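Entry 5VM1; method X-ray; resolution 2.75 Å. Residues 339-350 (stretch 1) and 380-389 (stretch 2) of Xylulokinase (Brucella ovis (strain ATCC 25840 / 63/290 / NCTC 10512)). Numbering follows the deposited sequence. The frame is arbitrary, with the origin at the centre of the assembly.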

# COMPACT_ATOMS: atom_id res chain seq x y z
N LEU A 339 20.02 12.11 5.81
CA LEU A 339 18.79 12.39 5.08
C LEU A 339 18.51 11.26 4.09
O LEU A 339 19.32 11.05 3.18
N PRO A 340 17.40 10.51 4.23
CA PRO A 340 17.21 9.31 3.39
C PRO A 340 16.62 9.57 2.01
O PRO A 340 15.88 8.72 1.49
N TYR A 341 16.90 10.72 1.41
CA TYR A 341 16.25 11.14 0.18
C TYR A 341 16.97 10.63 -1.06
O TYR A 341 17.15 11.39 -2.03
N LEU A 342 17.38 9.35 -1.07
CA LEU A 342 18.14 8.80 -2.20
C LEU A 342 17.37 8.85 -3.52
O LEU A 342 18.01 8.84 -4.59
N SER A 343 16.04 8.93 -3.46
CA SER A 343 15.16 8.96 -4.63
C SER A 343 14.29 10.19 -4.63
O SER A 343 13.17 10.15 -5.16
N GLY A 344 14.75 11.28 -4.02
CA GLY A 344 13.88 12.39 -3.67
C GLY A 344 13.15 12.04 -2.39
O GLY A 344 13.52 11.11 -1.68
N GLU A 345 12.09 12.78 -2.12
CA GLU A 345 11.19 12.45 -1.03
C GLU A 345 9.77 12.80 -1.43
O GLU A 345 9.54 13.76 -2.18
N ARG A 346 8.81 12.00 -0.95
CA ARG A 346 7.39 12.27 -1.18
C ARG A 346 6.82 13.07 -0.00
O ARG A 346 6.83 14.30 -0.03
N THR A 347 6.36 12.40 1.05
CA THR A 347 5.79 13.11 2.19
C THR A 347 6.90 13.67 3.08
O THR A 347 7.74 12.91 3.56
N PRO A 348 6.90 14.99 3.37
CA PRO A 348 5.92 16.03 3.04
C PRO A 348 6.30 17.06 1.96
O PRO A 348 5.55 18.01 1.75
N TYR A 349 7.41 16.89 1.25
CA TYR A 349 7.91 17.98 0.42
C TYR A 349 7.61 17.77 -1.06
O TYR A 349 7.64 18.74 -1.83
N ASN A 350 7.33 16.54 -1.47
CA ASN A 350 7.15 16.18 -2.87
C ASN A 350 8.24 16.84 -3.71
O ASN A 350 8.00 17.71 -4.54
N PHE A 380 13.33 9.92 11.74
CA PHE A 380 12.97 11.33 11.63
C PHE A 380 12.06 11.61 10.44
O PHE A 380 11.12 12.41 10.54
N ALA A 381 12.27 10.93 9.31
CA ALA A 381 11.33 11.05 8.20
C ALA A 381 9.94 10.57 8.61
O ALA A 381 8.94 11.19 8.25
N ILE A 382 9.86 9.46 9.35
CA ILE A 382 8.56 9.03 9.87
C ILE A 382 7.96 10.12 10.76
O ILE A 382 6.76 10.40 10.70
N ARG A 383 8.77 10.76 11.59
CA ARG A 383 8.25 11.84 12.43
C ARG A 383 7.81 13.03 11.58
O ARG A 383 6.84 13.72 11.92
N ASP A 384 8.51 13.30 10.48
CA ASP A 384 8.00 14.27 9.52
C ASP A 384 6.65 13.84 8.95
O ASP A 384 5.75 14.67 8.74
N ASN A 385 6.48 12.54 8.71
CA ASN A 385 5.20 12.06 8.20
C ASN A 385 4.09 12.22 9.24
O ASN A 385 2.98 12.67 8.91
N LEU A 386 4.36 11.85 10.50
CA LEU A 386 3.36 11.98 11.55
C LEU A 386 2.93 13.43 11.71
O LEU A 386 1.75 13.72 11.95
N LEU A 387 3.87 14.37 11.59
CA LEU A 387 3.53 15.79 11.68
C LEU A 387 2.60 16.21 10.54
O LEU A 387 1.69 17.04 10.75
N ALA A 388 2.82 15.68 9.33
CA ALA A 388 1.94 15.99 8.20
C ALA A 388 0.52 15.47 8.43
O ALA A 388 -0.46 16.18 8.15
N LEU A 389 0.40 14.22 8.89
CA LEU A 389 -0.91 13.66 9.23
C LEU A 389 -1.62 14.47 10.30
O LEU A 389 -2.84 14.68 10.23

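Stretch 1, largely loop, lies against one side of the helix 380-389, and the pair buries 323 Å² in total. Pro340 points its CA-to-CB bond toward the helix; its ring, puckered C-gamma endo, sets CG 4.2 Å from Ala381 CB, an apolar contact. Tyr341 (chi1 m) starts sideways, but its ring carries the hydroxyl to the helix. There a water bridges the stretches, 2.5 Å from Tyr341 OH and 2.9 Å from Asp384 OD2, to which it donates; the direct separation of Tyr341 OH and Asp384 OD2, 4.3 Å, leaves room for this link. Glu345 (chi1 t, chi2 p) points toward the helix and brings OE2 to 4.2 Å from Ala381 CB, while its OE1 accepts from Arg346 N at 3.0 Å.

Thr347 (chi1 m) also points in and is the most covered residue, at 60 Å². Its CG2 lies 4.1 Å from Ala388 CB, and its backbone O accepts a weak hydrogen bond from Asn385 ND2 (3.2 Å, 134°). Asn385 (chi1 m) is anchored within its helix by ND2 to Ala381 O at 2.9 Å. Pro348, after a cis peptide bond, packs CB 4.4 Å from Ala388 CB and CD 4.2 Å from Asp384 CB. Tyr349 (chi1 m) swings its end inward, placing OH 3.4 Å from Asp384 OD2.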

# COMPACT_ATOMS: atom_id res chain seq x y z
CB LEU A 339 18.88 13.71 4.34
CG LEU A 339 18.87 15.04 5.06
CD1 LEU A 339 18.52 16.06 4.00
CD2 LEU A 339 17.87 15.10 6.18
CB PRO A 340 16.26 8.45 4.24
CG PRO A 340 15.48 9.43 5.02
CD PRO A 340 16.36 10.63 5.27
CB TYR A 341 16.13 12.67 0.14
CG TYR A 341 15.48 13.29 1.37
CD1 TYR A 341 14.46 12.62 2.06
CD2 TYR A 341 15.89 14.54 1.86
CE1 TYR A 341 13.86 13.17 3.20
CE2 TYR A 341 15.29 15.13 2.98
CZ TYR A 341 14.28 14.43 3.65
OH TYR A 341 13.66 14.98 4.76
CB LEU A 342 18.52 7.34 -1.91
CG LEU A 342 19.30 7.16 -0.61
CD1 LEU A 342 19.31 5.71 -0.26
CD2 LEU A 342 20.72 7.70 -0.71
CB SER A 343 14.26 7.73 -4.69
OG SER A 343 15.01 6.54 -4.60
CB GLU A 345 11.53 13.16 0.30
CG GLU A 345 10.67 12.66 1.48
CD GLU A 345 10.83 11.17 1.73
OE1 GLU A 345 10.50 10.35 0.85
OE2 GLU A 345 11.31 10.81 2.83
CB ARG A 346 6.63 10.95 -1.45
CG ARG A 346 5.20 11.16 -1.91
CD ARG A 346 4.59 9.96 -2.63
NE ARG A 346 5.21 9.79 -3.95
CZ ARG A 346 4.82 8.89 -4.86
NH1 ARG A 346 5.47 8.81 -6.01
NH2 ARG A 346 3.78 8.08 -4.62
CB THR A 347 4.90 12.17 3.01
OG1 THR A 347 3.98 11.50 2.14
CG2 THR A 347 4.18 12.89 4.19
CB PRO A 348 5.77 16.75 4.36
CG PRO A 348 7.20 16.76 4.87
CD PRO A 348 7.81 15.44 4.44
CB TYR A 349 9.43 18.13 0.59
CG TYR A 349 9.92 18.27 2.02
CD1 TYR A 349 9.60 19.40 2.80
CD2 TYR A 349 10.65 17.24 2.62
CE1 TYR A 349 10.04 19.51 4.13
CE2 TYR A 349 11.09 17.34 3.94
CZ TYR A 349 10.78 18.48 4.69
OH TYR A 349 11.21 18.57 6.00
CB ASN A 350 5.75 16.55 -3.37
CG ASN A 350 5.50 16.03 -4.79
OD1 ASN A 350 6.07 15.02 -5.21
ND2 ASN A 350 4.66 16.74 -5.54
CB PHE A 380 14.24 12.19 11.53
CG PHE A 380 15.07 12.15 12.76
CD1 PHE A 380 14.46 12.11 13.99
CD2 PHE A 380 16.45 12.13 12.69
CE1 PHE A 380 15.21 12.07 15.14
CE2 PHE A 380 17.21 12.07 13.84
CZ PHE A 380 16.59 12.03 15.07
CB ALA A 381 11.82 10.25 6.99
CB ILE A 382 8.70 7.70 10.63
CG1 ILE A 382 9.14 6.58 9.68
CG2 ILE A 382 7.37 7.31 11.27
CD1 ILE A 382 9.53 5.35 10.39
CB ARG A 383 9.29 12.21 13.50
CG ARG A 383 9.60 13.64 13.68
CD ARG A 383 9.16 14.15 15.01
NE ARG A 383 10.13 14.07 16.11
CZ ARG A 383 10.25 15.01 17.05
NH1 ARG A 383 11.13 14.89 18.05
NH2 ARG A 383 9.49 16.10 16.98
CB ASP A 384 9.01 14.52 8.39
CG ASP A 384 9.96 15.65 8.72
OD1 ASP A 384 9.64 16.45 9.64
OD2 ASP A 384 10.99 15.80 8.01
CB ASN A 385 5.34 10.62 7.72
CG ASN A 385 5.82 10.56 6.30
OD1 ASN A 385 5.12 10.13 5.38
ND2 ASN A 385 7.03 11.07 6.10
CB LEU A 386 3.89 11.41 12.86
CG LEU A 386 3.01 11.51 14.12
CD1 LEU A 386 3.21 10.31 15.04
CD2 LEU A 386 3.27 12.77 14.91
CB LEU A 387 4.81 16.64 11.71
CG LEU A 387 5.70 16.69 12.97
CD1 LEU A 387 6.82 17.72 12.83
CD2 LEU A 387 4.96 16.90 14.27
CB ALA A 388 2.50 15.40 6.91
CB LEU A 389 -0.77 12.21 9.67
CG LEU A 389 -0.30 11.23 8.61
CD1 LEU A 389 -0.67 9.82 9.05
CD2 LEU A 389 -0.99 11.57 7.32
O HOH W 1 11.93 13.86 6.12